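Local coordinates for protein VP5 (Halorubrum pleomorphic virus 6, PDB 6QGL) that probably acts as the envelope protein that drives fusion of this haloarchaeal virus's membrane with that of its host cell, at residues I20-T25 and V66-I71; I266-L271 and I478-W483; E306-I311 and V449-N454; T350-L355 and E435-T440; E380-E385 and A427-T432. All coordinates share one frame; numbering follows the deposited sequence.

Interaction 1: I20-T25 and V66-I71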
# COMPACT_ATOMS: atom_id res chain seq x y z
N ILE A 20 2.40 -2.54 -2.57
CA ILE A 20 2.10 -1.11 -2.51
C ILE A 20 1.64 -0.57 -3.86
O ILE A 20 2.36 -0.71 -4.84
CB ILE A 20 3.29 -0.30 -1.90
CG1 ILE A 20 3.55 -0.71 -0.44
CG2 ILE A 20 3.06 1.22 -2.02
CD1 ILE A 20 4.79 -0.20 0.08
N GLY A 21 0.45 0.03 -3.87
CA GLY A 21 -0.15 0.63 -5.05
C GLY A 21 -0.35 2.11 -4.84
O GLY A 21 -1.22 2.51 -4.06
N VAL A 22 0.48 2.93 -5.48
CA VAL A 22 0.44 4.39 -5.36
C VAL A 22 -0.24 5.01 -6.60
O VAL A 22 -0.42 6.22 -6.67
CB VAL A 22 1.86 4.97 -5.11
CG1 VAL A 22 1.84 6.48 -5.07
CG2 VAL A 22 2.47 4.41 -3.83
N GLY A 23 -0.64 4.16 -7.54
CA GLY A 23 -1.29 4.59 -8.78
C GLY A 23 -2.55 5.41 -8.61
O GLY A 23 -2.93 6.16 -9.52
N TRP A 24 -3.21 5.28 -7.44
CA TRP A 24 -4.44 5.99 -7.09
C TRP A 24 -4.24 7.51 -6.98
O TRP A 24 -5.20 8.26 -7.08
CB TRP A 24 -5.05 5.42 -5.80
CG TRP A 24 -4.22 5.61 -4.57
CD1 TRP A 24 -3.25 4.78 -4.09
CD2 TRP A 24 -4.33 6.69 -3.63
NE1 TRP A 24 -2.72 5.30 -2.94
CE2 TRP A 24 -3.38 6.45 -2.61
CE3 TRP A 24 -5.16 7.82 -3.53
CZ2 TRP A 24 -3.22 7.32 -1.52
CZ3 TRP A 24 -4.99 8.68 -2.45
CH2 TRP A 24 -4.04 8.42 -1.46
N THR A 25 -2.98 7.95 -6.79
CA THR A 25 -2.63 9.37 -6.71
C THR A 25 -2.34 9.95 -8.09
O THR A 25 -2.19 11.16 -8.21
CB THR A 25 -1.43 9.59 -5.77
OG1 THR A 25 -0.30 8.88 -6.26
CG2 THR A 25 -1.72 9.19 -4.33
N VAL A 66 -4.03 3.90 3.19
CA VAL A 66 -3.71 4.03 4.61
C VAL A 66 -2.21 4.27 4.94
O VAL A 66 -1.94 5.16 5.75
CB VAL A 66 -4.28 2.80 5.38
CG1 VAL A 66 -3.95 2.86 6.87
CG2 VAL A 66 -5.79 2.67 5.17
N ASP A 67 -1.28 3.48 4.37
CA ASP A 67 0.15 3.58 4.72
C ASP A 67 1.05 4.39 3.76
O ASP A 67 2.27 4.34 3.91
CB ASP A 67 0.76 2.18 4.90
CG ASP A 67 0.90 1.70 6.33
OD1 ASP A 67 0.86 2.55 7.25
OD2 ASP A 67 1.08 0.48 6.53
N ASN A 68 0.47 5.14 2.81
CA ASN A 68 1.29 5.93 1.88
C ASN A 68 1.19 7.44 2.16
O ASN A 68 1.09 8.25 1.24
CB ASN A 68 0.96 5.55 0.43
CG ASN A 68 1.39 4.16 0.02
OD1 ASN A 68 0.76 3.50 -0.80
ND2 ASN A 68 2.50 3.67 0.58
N GLN A 69 1.25 7.81 3.45
CA GLN A 69 1.13 9.19 3.94
C GLN A 69 2.26 10.12 3.51
O GLN A 69 1.99 11.25 3.11
CB GLN A 69 1.02 9.20 5.48
CG GLN A 69 -0.22 8.49 6.01
CD GLN A 69 -0.05 8.09 7.45
OE1 GLN A 69 0.83 7.29 7.81
NE2 GLN A 69 -0.89 8.62 8.32
N ASN A 70 3.52 9.65 3.58
CA ASN A 70 4.69 10.46 3.24
C ASN A 70 4.95 10.64 1.73
O ASN A 70 5.98 11.21 1.36
CB ASN A 70 5.94 9.94 3.96
CG ASN A 70 5.90 10.13 5.45
OD1 ASN A 70 5.81 11.25 5.97
ND2 ASN A 70 5.97 9.03 6.18
N ILE A 71 4.03 10.18 0.86
CA ILE A 71 4.16 10.38 -0.59
C ILE A 71 3.16 11.45 -1.05
O ILE A 71 3.10 11.77 -2.24
CB ILE A 71 4.06 9.07 -1.44
CG1 ILE A 71 2.69 8.40 -1.27
CG2 ILE A 71 5.23 8.12 -1.15
CD1 ILE A 71 2.32 7.49 -2.23
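Ile20 and Val22 press their methyl groups against the buried carboxamide of Asn68, and no hydrogen bond crosses between 20-25 and 66-71. Residues 20-25 fall in a region predicted to be a transmembrane helix, yet in the model the chain there runs through loop and a short 3-10 turn at 23-25. Across from it, 66-71 forms the connection between helices 43-66 and 73-92. Ile20 CG2 lies 3.9 Å from Asn68 CG, and Val22 CG2 lies 4.0 Å from that same carbon, each crossing the flat group at a slant. Farther along, Val22 and Ile71 point at each other tip to tip, the exact fit being doubtful at this resolution. Tyr348 of strand 347-352 touches Ile20, Asn68 and Ile71 alike, so the loop pair is packed on the six-stranded antiparallel sheet. Met239 of helix 229-257 packs on Trp24, and Trp24 NE1 makes a weak hydrogen bond to Thr64 O. The turn itself is fastened at Val22 O, which accepts both Thr25 N, at 3.1 Å, and Thr25 OG1. With its OG1 between the backbone N and the carbonyl carbon (chi1 61°), Thr25 also places CG2 over the centre of the Trp24 ring, 3.5 Å above its plane.

Interaction 2: I266-L271 and I478-W483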
# COMPACT_ATOMS: atom_id res chain seq x y z
N ILE A 266 8.40 30.72 -21.80
CA ILE A 266 8.33 29.29 -21.48
C ILE A 266 7.40 28.61 -22.50
O ILE A 266 6.26 29.04 -22.66
CB ILE A 266 7.86 29.01 -20.02
CG1 ILE A 266 8.86 29.55 -18.97
CG2 ILE A 266 7.60 27.53 -19.79
CD1 ILE A 266 8.30 29.50 -17.54
N GLU A 267 7.88 27.56 -23.19
CA GLU A 267 7.10 26.80 -24.17
C GLU A 267 7.04 25.35 -23.70
O GLU A 267 8.03 24.62 -23.81
CB GLU A 267 7.69 26.94 -25.59
CG GLU A 267 7.61 28.35 -26.16
CD GLU A 267 6.23 28.88 -26.52
OE1 GLU A 267 5.35 28.07 -26.90
OE2 GLU A 267 6.04 30.11 -26.44
N ILE A 268 5.89 24.95 -23.13
CA ILE A 268 5.66 23.64 -22.51
C ILE A 268 4.50 22.85 -23.18
O ILE A 268 4.20 21.73 -22.76
CB ILE A 268 5.46 23.90 -20.98
CG1 ILE A 268 6.74 24.41 -20.27
CG2 ILE A 268 4.89 22.74 -20.22
CD1 ILE A 268 8.08 23.71 -20.57
N SER A 269 3.89 23.40 -24.25
CA SER A 269 2.78 22.79 -24.99
C SER A 269 2.94 21.28 -25.32
O SER A 269 1.95 20.55 -25.30
CB SER A 269 2.49 23.57 -26.27
OG SER A 269 1.32 23.10 -26.92
N ASP A 270 4.19 20.83 -25.60
CA ASP A 270 4.50 19.44 -25.97
C ASP A 270 5.21 18.62 -24.87
O ASP A 270 5.64 17.49 -25.13
CB ASP A 270 5.31 19.41 -27.29
CG ASP A 270 4.74 20.28 -28.40
OD1 ASP A 270 3.58 20.04 -28.81
OD2 ASP A 270 5.46 21.19 -28.86
N LEU A 271 5.32 19.17 -23.64
CA LEU A 271 5.97 18.54 -22.49
C LEU A 271 5.29 17.24 -22.05
O LEU A 271 4.06 17.19 -21.95
CB LEU A 271 6.05 19.54 -21.31
CG LEU A 271 6.62 19.06 -19.96
CD1 LEU A 271 8.11 18.88 -20.01
CD2 LEU A 271 6.30 20.02 -18.85
N ILE A 478 9.94 29.22 -13.24
CA ILE A 478 9.81 30.52 -13.92
C ILE A 478 10.66 30.49 -15.19
O ILE A 478 10.35 31.17 -16.16
CB ILE A 478 10.30 31.66 -12.96
CG1 ILE A 478 9.63 31.62 -11.56
CG2 ILE A 478 10.20 33.07 -13.57
CD1 ILE A 478 8.12 31.71 -11.49
N THR A 479 11.77 29.73 -15.15
CA THR A 479 12.70 29.62 -16.27
C THR A 479 12.45 28.33 -17.05
O THR A 479 11.99 27.34 -16.48
CB THR A 479 14.16 29.73 -15.78
OG1 THR A 479 14.59 28.49 -15.22
CG2 THR A 479 14.37 30.87 -14.77
N GLN A 480 12.79 28.34 -18.36
CA GLN A 480 12.67 27.18 -19.24
C GLN A 480 13.62 26.06 -18.82
O GLN A 480 13.30 24.90 -19.02
CB GLN A 480 12.96 27.57 -20.70
CG GLN A 480 11.73 27.54 -21.61
CD GLN A 480 11.36 26.17 -22.14
OE1 GLN A 480 11.70 25.12 -21.58
NE2 GLN A 480 10.64 26.15 -23.25
N ASP A 481 14.78 26.43 -18.23
CA ASP A 481 15.81 25.50 -17.75
C ASP A 481 15.30 24.60 -16.62
O ASP A 481 15.64 23.42 -16.60
CB ASP A 481 17.07 26.26 -17.30
CG ASP A 481 17.86 26.87 -18.45
OD1 ASP A 481 18.34 26.10 -19.31
OD2 ASP A 481 18.01 28.11 -18.48
N GLU A 482 14.48 25.16 -15.71
CA GLU A 482 13.86 24.44 -14.59
C GLU A 482 12.93 23.36 -15.14
O GLU A 482 12.93 22.23 -14.64
CB GLU A 482 13.07 25.41 -13.68
CG GLU A 482 13.94 26.29 -12.81
CD GLU A 482 13.16 27.24 -11.92
OE1 GLU A 482 13.05 28.44 -12.28
OE2 GLU A 482 12.65 26.79 -10.87
N TRP A 483 12.16 23.71 -16.18
CA TRP A 483 11.21 22.84 -16.88
C TRP A 483 11.92 21.79 -17.73
O TRP A 483 11.48 20.64 -17.76
CB TRP A 483 10.26 23.68 -17.73
CG TRP A 483 9.16 24.34 -16.95
CD1 TRP A 483 9.04 25.67 -16.68
CD2 TRP A 483 8.02 23.70 -16.35
NE1 TRP A 483 7.90 25.90 -15.94
CE2 TRP A 483 7.25 24.71 -15.73
CE3 TRP A 483 7.58 22.37 -16.27
CZ2 TRP A 483 6.07 24.42 -15.03
CZ3 TRP A 483 6.41 22.09 -15.59
CH2 TRP A 483 5.67 23.11 -14.98
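The start of helix 480-496 carries this contact: Trp483, in its first turn, packs against the type I beta turn Ile268-Leu271 and the chain just ahead of it. Ile268 comes over the face of the indole in a CH-pi contact, its CG1 4.2 Å from the centroid of the Trp483 five-membered ring and 17° off the ring normal. Its CD1 continues to Trp483 CB at 3.6 Å. Leu271 meets the six-membered part obliquely, with CD2 3.7 Å from Trp483 CE3, while Ile266 CG2 approaches the pyrrole side at 3.9 Å from Trp483 CD1. All three aliphatic chains cross the indole at about a right angle. Beside them, the bent chain of Gln480 brings its CG to 3.8 Å from Ile266 CA. Thr479 and Glu482 form a capping box at the helix start, although its bonds are weak: Glu482 N to Thr479 OG1 and Thr479 N to Glu482 OE1. The indole is fixed in its rotation by a hydrogen bond from Trp483 NE1 to Tyr477 O, and the Tyr477 ring meets it edge-to-face. Helix 73-92 backs the contact, with Ile85 against Ile268 and Leu271, Ile88 against Trp483, and Asn92 bonding Ile266 O; helix 229-257 reaches Ile478 through Trp253 and Val257.

Interaction 3: E306-I311 and V449-N454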
# COMPACT_ATOMS: atom_id res chain seq x y z
N GLU A 306 22.30 -1.51 -6.70
CA GLU A 306 21.50 -2.71 -6.44
C GLU A 306 21.92 -3.23 -5.06
O GLU A 306 23.08 -3.61 -4.88
CB GLU A 306 21.69 -3.77 -7.54
CG GLU A 306 20.85 -5.03 -7.37
CD GLU A 306 19.39 -4.96 -7.79
OE1 GLU A 306 18.94 -3.92 -8.31
OE2 GLU A 306 18.69 -5.98 -7.60
N ALA A 307 21.00 -3.19 -4.09
CA ALA A 307 21.27 -3.60 -2.72
C ALA A 307 20.79 -5.01 -2.41
O ALA A 307 19.65 -5.35 -2.70
CB ALA A 307 20.63 -2.62 -1.76
N THR A 308 21.67 -5.81 -1.79
CA THR A 308 21.34 -7.15 -1.32
C THR A 308 21.07 -6.97 0.17
O THR A 308 21.97 -6.63 0.93
CB THR A 308 22.44 -8.17 -1.67
OG1 THR A 308 22.74 -8.08 -3.07
CG2 THR A 308 22.05 -9.60 -1.34
N ILE A 309 19.80 -7.09 0.55
CA ILE A 309 19.30 -6.88 1.91
C ILE A 309 19.04 -8.20 2.60
O ILE A 309 18.73 -9.18 1.92
CB ILE A 309 18.01 -5.99 1.82
CG1 ILE A 309 18.28 -4.64 1.14
CG2 ILE A 309 17.28 -5.80 3.16
CD1 ILE A 309 19.37 -3.82 1.70
N THR A 310 19.14 -8.23 3.94
CA THR A 310 18.81 -9.40 4.73
C THR A 310 18.05 -8.94 6.00
O THR A 310 18.51 -8.06 6.73
CB THR A 310 19.99 -10.36 4.98
OG1 THR A 310 19.47 -11.58 5.51
CG2 THR A 310 21.04 -9.83 5.90
N ILE A 311 16.86 -9.52 6.20
CA ILE A 311 15.95 -9.23 7.31
C ILE A 311 16.42 -9.99 8.55
O ILE A 311 16.54 -11.21 8.51
CB ILE A 311 14.47 -9.57 6.91
CG1 ILE A 311 14.10 -9.04 5.48
CG2 ILE A 311 13.46 -9.10 7.97
CD1 ILE A 311 14.33 -7.49 5.12
N VAL A 449 22.13 -4.09 5.20
CA VAL A 449 22.57 -3.95 3.81
C VAL A 449 23.85 -4.78 3.65
O VAL A 449 24.89 -4.40 4.19
CB VAL A 449 22.78 -2.46 3.40
CG1 VAL A 449 23.15 -2.33 1.92
CG2 VAL A 449 21.54 -1.62 3.71
N ASP A 450 23.76 -5.94 2.97
CA ASP A 450 24.90 -6.84 2.77
C ASP A 450 25.92 -6.25 1.81
O ASP A 450 27.07 -6.03 2.20
CB ASP A 450 24.43 -8.23 2.30
CG ASP A 450 23.50 -8.95 3.25
OD1 ASP A 450 23.81 -8.98 4.47
OD2 ASP A 450 22.48 -9.50 2.79
N LYS A 451 25.50 -5.99 0.56
CA LYS A 451 26.36 -5.43 -0.49
C LYS A 451 25.60 -4.46 -1.39
O LYS A 451 24.38 -4.58 -1.55
CB LYS A 451 27.04 -6.55 -1.31
CG LYS A 451 26.10 -7.45 -2.10
CD LYS A 451 26.84 -8.51 -2.91
CE LYS A 451 25.89 -9.37 -3.70
NZ LYS A 451 26.61 -10.41 -4.49
N LEU A 452 26.33 -3.50 -1.98
CA LEU A 452 25.80 -2.52 -2.92
C LEU A 452 26.53 -2.67 -4.25
O LEU A 452 27.72 -2.37 -4.34
CB LEU A 452 25.92 -1.09 -2.36
CG LEU A 452 24.94 -0.71 -1.25
CD1 LEU A 452 25.46 0.46 -0.44
CD2 LEU A 452 23.57 -0.39 -1.80
N VAL A 453 25.82 -3.20 -5.26
CA VAL A 453 26.35 -3.49 -6.59
C VAL A 453 26.00 -2.36 -7.57
O VAL A 453 24.81 -2.05 -7.74
CB VAL A 453 25.82 -4.87 -7.10
CG1 VAL A 453 26.32 -5.19 -8.51
CG2 VAL A 453 26.19 -6.00 -6.14
N ASN A 454 27.01 -1.79 -8.26
CA ASN A 454 26.75 -0.78 -9.29
C ASN A 454 25.88 -1.46 -10.38
O ASN A 454 25.99 -2.67 -10.57
CB ASN A 454 28.05 -0.21 -9.88
CG ASN A 454 27.87 0.91 -10.89
OD1 ASN A 454 26.76 1.37 -11.19
ND2 ASN A 454 28.96 1.40 -11.44
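Ile309 and Val449, with Ala307 and Leu452 beside them, make the apolar centre between two antiparallel strands. Ile309 CD1 slants across to Val449 CG2 at 3.7 Å, and Ala307 CB touches Leu452 CD2 at the same separation. Both are non-hydrogen-bonded pairs on the buried face of the six-stranded antiparallel sheet, in which 305-311 lies between 447-454 and 317-324; Phe322 of the latter packs against Ala307 and Ile309. Between the pairs run the backbone bonds: Thr308 N to Lys451 O at 3.0 Å, Val453 N to Glu306 O at 2.8 Å with a nearly straight 173°, and a weak, bent bond from Glu306 N to Val453 O. From Ala307-Leu452 to Ile309-Val449 the second strand has one more residue than the first, consistent with a beta bulge, and Asp450 N bonds Thr308 O at 2.8 Å.

On the other face, Lys451 leaves its backbone with CG between N and the carbonyl carbon (chi1 64°) and runs on fully extended, laying its aliphatic chain obliquely past Thr308, with CE 3.5 Å from Thr308 OG1. Asp450 instead points toward the partner strand, where its side chain crosses that of Thr310 at about a right angle, OD2 3.4 Å from Thr310 CB. The Thr310 hydroxyl is engaged elsewhere, by Thr317 OG1 and Ala316 O. The chemistry implies a pairing held by main-chain bonds and one greasy face: the Asp450 carboxylate lies against Thr310 carbons and Lys451 contributes its methylene chain, but neither charge makes a salt bridge across the two segments.

Interaction 4: T350-L355 and E435-T440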
# COMPACT_ATOMS: atom_id res chain seq x y z
N THR A 350 12.10 -2.14 -3.90
CA THR A 350 11.54 -2.79 -5.08
C THR A 350 12.45 -3.95 -5.44
O THR A 350 13.64 -3.74 -5.71
CB THR A 350 11.34 -1.79 -6.23
OG1 THR A 350 12.60 -1.29 -6.63
CG2 THR A 350 10.46 -0.64 -5.85
N ALA A 351 11.92 -5.18 -5.40
CA ALA A 351 12.72 -6.37 -5.67
C ALA A 351 11.90 -7.50 -6.27
O ALA A 351 10.67 -7.46 -6.22
CB ALA A 351 13.39 -6.83 -4.38
N ASP A 352 12.58 -8.51 -6.83
CA ASP A 352 11.93 -9.69 -7.40
C ASP A 352 11.66 -10.69 -6.28
O ASP A 352 12.59 -11.14 -5.61
CB ASP A 352 12.80 -10.32 -8.51
CG ASP A 352 12.16 -11.49 -9.24
OD1 ASP A 352 11.00 -11.84 -8.93
OD2 ASP A 352 12.83 -12.07 -10.12
N MET A 353 10.37 -11.02 -6.08
CA MET A 353 9.91 -11.93 -5.03
C MET A 353 10.36 -13.37 -5.23
O MET A 353 10.51 -14.09 -4.24
CB MET A 353 8.39 -11.86 -4.85
CG MET A 353 7.91 -10.51 -4.32
SD MET A 353 8.67 -9.98 -2.76
CE MET A 353 7.94 -11.17 -1.61
N SER A 354 10.58 -13.80 -6.49
CA SER A 354 11.03 -15.17 -6.80
C SER A 354 12.39 -15.50 -6.20
O SER A 354 12.64 -16.65 -5.82
CB SER A 354 11.02 -15.43 -8.30
OG SER A 354 11.86 -14.52 -8.98
N LEU A 355 13.26 -14.49 -6.08
CA LEU A 355 14.61 -14.63 -5.53
C LEU A 355 14.62 -14.73 -4.00
O LEU A 355 15.67 -15.07 -3.45
CB LEU A 355 15.52 -13.49 -6.03
CG LEU A 355 15.54 -13.23 -7.54
CD1 LEU A 355 16.38 -12.03 -7.88
CD2 LEU A 355 16.05 -14.44 -8.32
N GLU A 435 8.13 -17.28 -12.40
CA GLU A 435 8.81 -16.28 -13.22
C GLU A 435 9.28 -15.09 -12.37
O GLU A 435 9.00 -15.03 -11.17
CB GLU A 435 7.88 -15.81 -14.35
CG GLU A 435 6.57 -15.18 -13.88
CD GLU A 435 5.37 -15.30 -14.79
OE1 GLU A 435 5.39 -16.12 -15.73
OE2 GLU A 435 4.38 -14.57 -14.55
N THR A 436 9.99 -14.13 -13.01
CA THR A 436 10.47 -12.90 -12.37
C THR A 436 9.26 -12.01 -12.09
O THR A 436 8.61 -11.53 -13.02
CB THR A 436 11.53 -12.19 -13.23
OG1 THR A 436 10.97 -11.85 -14.49
CG2 THR A 436 12.80 -13.02 -13.42
N THR A 437 8.91 -11.85 -10.80
CA THR A 437 7.78 -11.04 -10.36
C THR A 437 8.26 -9.89 -9.48
O THR A 437 8.71 -10.11 -8.36
CB THR A 437 6.70 -11.90 -9.67
OG1 THR A 437 7.26 -12.54 -8.53
CG2 THR A 437 6.07 -12.93 -10.61
N TYR A 438 8.17 -8.66 -10.01
CA TYR A 438 8.58 -7.46 -9.27
C TYR A 438 7.49 -7.00 -8.32
O TYR A 438 6.30 -7.13 -8.61
CB TYR A 438 9.00 -6.33 -10.22
CG TYR A 438 10.37 -6.53 -10.82
CD1 TYR A 438 11.52 -6.25 -10.08
CD2 TYR A 438 10.53 -6.97 -12.13
CE1 TYR A 438 12.79 -6.44 -10.62
CE2 TYR A 438 11.80 -7.16 -12.68
CZ TYR A 438 12.93 -6.89 -11.92
OH TYR A 438 14.18 -7.07 -12.46
N ASP A 439 7.91 -6.47 -7.16
CA ASP A 439 7.02 -5.97 -6.11
C ASP A 439 7.70 -4.85 -5.33
O ASP A 439 8.93 -4.85 -5.19
CB ASP A 439 6.61 -7.11 -5.17
CG ASP A 439 5.38 -6.85 -4.31
OD1 ASP A 439 4.57 -5.98 -4.68
OD2 ASP A 439 5.22 -7.55 -3.28
N THR A 440 6.90 -3.88 -4.85
CA THR A 440 7.38 -2.74 -4.07
C THR A 440 6.89 -2.89 -2.63
O THR A 440 5.68 -2.89 -2.38
CB THR A 440 6.96 -1.42 -4.73
OG1 THR A 440 7.44 -1.40 -6.08
CG2 THR A 440 7.46 -0.18 -3.97
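Asp352 reaches across to the loop before strand 438-443 and turns its carboxylate so that two backbone N-H groups meet one oxygen from opposite faces. Thr437 N lies 2.8 Å from Asp352 OD1, 47° out of the carboxylate plane; Ser354 N reaches the same OD1 from the other face at 3.2 Å, closing an Asx turn. The grip depends on CG standing anti to the backbone N (chi1 -175°), which carries the group over to Thr437. Its second oxygen, OD2, rests 3.4 Å from Thr436 CB, the two side chains crossing at a slant. A buried acceptor with two N-H donors is thus fixed where strand gives way to turn, and these donors probably offset the nearby Thr437 carbonyl.

Thr350 and Thr440, a non-hydrogen-bonded pair, lie side by side and point the same way, CG2 to CG2 at 3.6 Å. The Thr350 hydroxyl is turned to another partner, Thr321 OG1. Past the strand end, Met353 slants across Asp439, which is on the face of Ala351, its CG 3.7 Å from Asp439 CB. Tyr438 CD1 comes obliquely to the backbone at Ala351 C, 4.0 Å away. Main-chain bonds tie the strands: Ala351 N and O both pair with Asp439, and Met353 N bonds Thr437 O at 3.0 Å.

Strand 438-443 is outermost, within this chain, in the six-stranded antiparallel sheet, with 347-352 between it and 317-324. Helix 289-296 covers the threonine face, Ile291 meeting Thr350 while Ala290 and Leu294 meet Thr440.

Interaction 5: E380-E385 and A427-T432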
# COMPACT_ATOMS: atom_id res chain seq x y z
N GLU A 380 3.67 -17.50 3.46
CA GLU A 380 2.80 -17.53 2.27
C GLU A 380 3.59 -17.13 1.02
O GLU A 380 4.29 -16.12 1.03
CB GLU A 380 1.57 -16.62 2.47
CG GLU A 380 0.61 -17.06 3.58
CD GLU A 380 -0.64 -16.22 3.80
OE1 GLU A 380 -0.70 -15.07 3.31
OE2 GLU A 380 -1.56 -16.72 4.49
N GLY A 381 3.48 -17.95 -0.03
CA GLY A 381 4.18 -17.74 -1.29
C GLY A 381 5.60 -18.28 -1.32
O GLY A 381 6.35 -18.00 -2.26
N THR A 382 5.99 -19.05 -0.28
CA THR A 382 7.32 -19.68 -0.19
C THR A 382 7.18 -21.17 0.08
O THR A 382 6.18 -21.61 0.65
CB THR A 382 8.22 -19.04 0.90
OG1 THR A 382 7.72 -19.34 2.20
CG2 THR A 382 8.43 -17.55 0.71
N ALA A 383 8.20 -21.94 -0.33
CA ALA A 383 8.28 -23.37 -0.10
C ALA A 383 9.50 -23.68 0.75
O ALA A 383 10.57 -23.11 0.52
CB ALA A 383 8.36 -24.11 -1.43
N ILE A 384 9.33 -24.55 1.76
CA ILE A 384 10.43 -24.96 2.63
C ILE A 384 11.08 -26.18 1.99
O ILE A 384 10.43 -27.22 1.83
CB ILE A 384 10.01 -25.21 4.12
CG1 ILE A 384 9.36 -23.94 4.72
CG2 ILE A 384 11.22 -25.65 4.96
CD1 ILE A 384 8.47 -24.19 5.92
N GLU A 385 12.34 -26.02 1.57
CA GLU A 385 13.14 -27.07 0.94
C GLU A 385 13.90 -27.80 2.05
O GLU A 385 14.87 -27.26 2.59
CB GLU A 385 14.10 -26.50 -0.12
CG GLU A 385 13.40 -25.90 -1.33
CD GLU A 385 14.31 -25.63 -2.52
OE1 GLU A 385 14.04 -26.20 -3.61
OE2 GLU A 385 15.28 -24.86 -2.37
N ALA A 427 17.40 -27.01 6.28
CA ALA A 427 16.18 -26.56 5.62
C ALA A 427 16.29 -25.08 5.28
O ALA A 427 16.86 -24.31 6.06
CB ALA A 427 14.97 -26.80 6.50
N ARG A 428 15.76 -24.69 4.12
CA ARG A 428 15.75 -23.30 3.66
C ARG A 428 14.45 -22.97 2.95
O ARG A 428 13.86 -23.85 2.33
CB ARG A 428 16.98 -22.98 2.77
CG ARG A 428 17.00 -23.66 1.40
CD ARG A 428 17.95 -22.94 0.46
NE ARG A 428 17.80 -23.40 -0.92
CZ ARG A 428 18.02 -22.65 -1.99
NH1 ARG A 428 17.85 -23.14 -3.21
NH2 ARG A 428 18.38 -21.38 -1.85
N PHE A 429 13.99 -21.71 3.05
CA PHE A 429 12.78 -21.29 2.36
C PHE A 429 13.15 -20.53 1.10
O PHE A 429 14.08 -19.73 1.11
CB PHE A 429 11.82 -20.49 3.26
CG PHE A 429 12.36 -19.20 3.83
CD1 PHE A 429 13.02 -19.18 5.05
CD2 PHE A 429 12.14 -17.99 3.17
CE1 PHE A 429 13.51 -17.99 5.58
CE2 PHE A 429 12.63 -16.80 3.71
CZ PHE A 429 13.31 -16.80 4.91
N VAL A 430 12.47 -20.84 -0.01
CA VAL A 430 12.68 -20.23 -1.33
C VAL A 430 11.29 -19.87 -1.88
O VAL A 430 10.30 -20.48 -1.47
CB VAL A 430 13.48 -21.21 -2.26
CG1 VAL A 430 13.64 -20.66 -3.67
CG2 VAL A 430 14.84 -21.56 -1.67
N SER A 431 11.20 -18.85 -2.77
CA SER A 431 9.93 -18.42 -3.36
C SER A 431 9.32 -19.48 -4.27
O SER A 431 10.05 -20.30 -4.85
CB SER A 431 10.10 -17.12 -4.11
OG SER A 431 8.90 -16.64 -4.69
N THR A 432 7.98 -19.48 -4.39
CA THR A 432 7.24 -20.43 -5.23
C THR A 432 6.98 -19.84 -6.63
O THR A 432 6.44 -20.54 -7.50
CB THR A 432 5.97 -20.93 -4.51
OG1 THR A 432 5.46 -22.07 -5.21
CG2 THR A 432 4.88 -19.86 -4.39
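Glu385 lies side by side with Arg428, its cross-strand partner, on one face of an antiparallel pair. Its CB starts 3.6 Å from Arg428 O, close to where Glu385 N bonds that same carbonyl. CG stands anti to the carbonyl carbon (chi1 -67°), and the extended chain beyond it takes CD to 4.2 Å from Val430 CG2. At the tip, OE2 lies 3.4 Å from Val430 CG2 and turns to the guanidinium, 3.2 Å from Arg428 NH1 and 3.3 Å from Arg428 NE. These form a salt bridge, but both bonds are weak, each bent to 120°, and the two planes stand 40° apart. Val430 CG2 also lies over the centre of the guanidinium face, so the methyl group sits against both charged groups. Arg428 has a second and stronger partner, Glu357, through NH2, so its positive charge is probably shared between two carboxylates.

The backbone carries the pairing. Ala383 N bonds Val430 O at 2.8 Å, and the reverse bond, Val430 N to Ala383 O, is also nearly straight. Past the end of the strand, Thr432 N reaches Gly381 O at 3.1 Å. On the other face stand Ile384 and Phe429; Ile384 CG2 also comes to 4.2 Å from Ala427 CB.

Strand 382-388 also pairs with 393-397 in this branched antiparallel sheet, and Ser395 there touches Ala383 and Glu385. Strand 422-431 is bonded on its far side to 357-359, through Phe429 and Gly358, while the Tyr379 ring meets that of Phe429 edge-to-face.

From the N terminus, interaction 1 comes first and closes on its own, bringing the chain back across helix 43-66 before any other contact opens. Interaction 2 then spans the longest loop, from the region before helix 274-283 to helix 480-496, and encloses the remaining three. Within it interaction 3 surrounds interaction 4, which in turn surrounds interaction 5, so no two cross. Interactions 3 and 4 pair strands of the same six-stranded sheet, their centres about 15 Å apart. Interaction 5 belongs to the branched sheet and meets interaction 4 where Met353 and Ser354 touch Ser431. Interaction 1, beside the helices, touches the sheet of interaction 4 where Ile20 packs on Thr440.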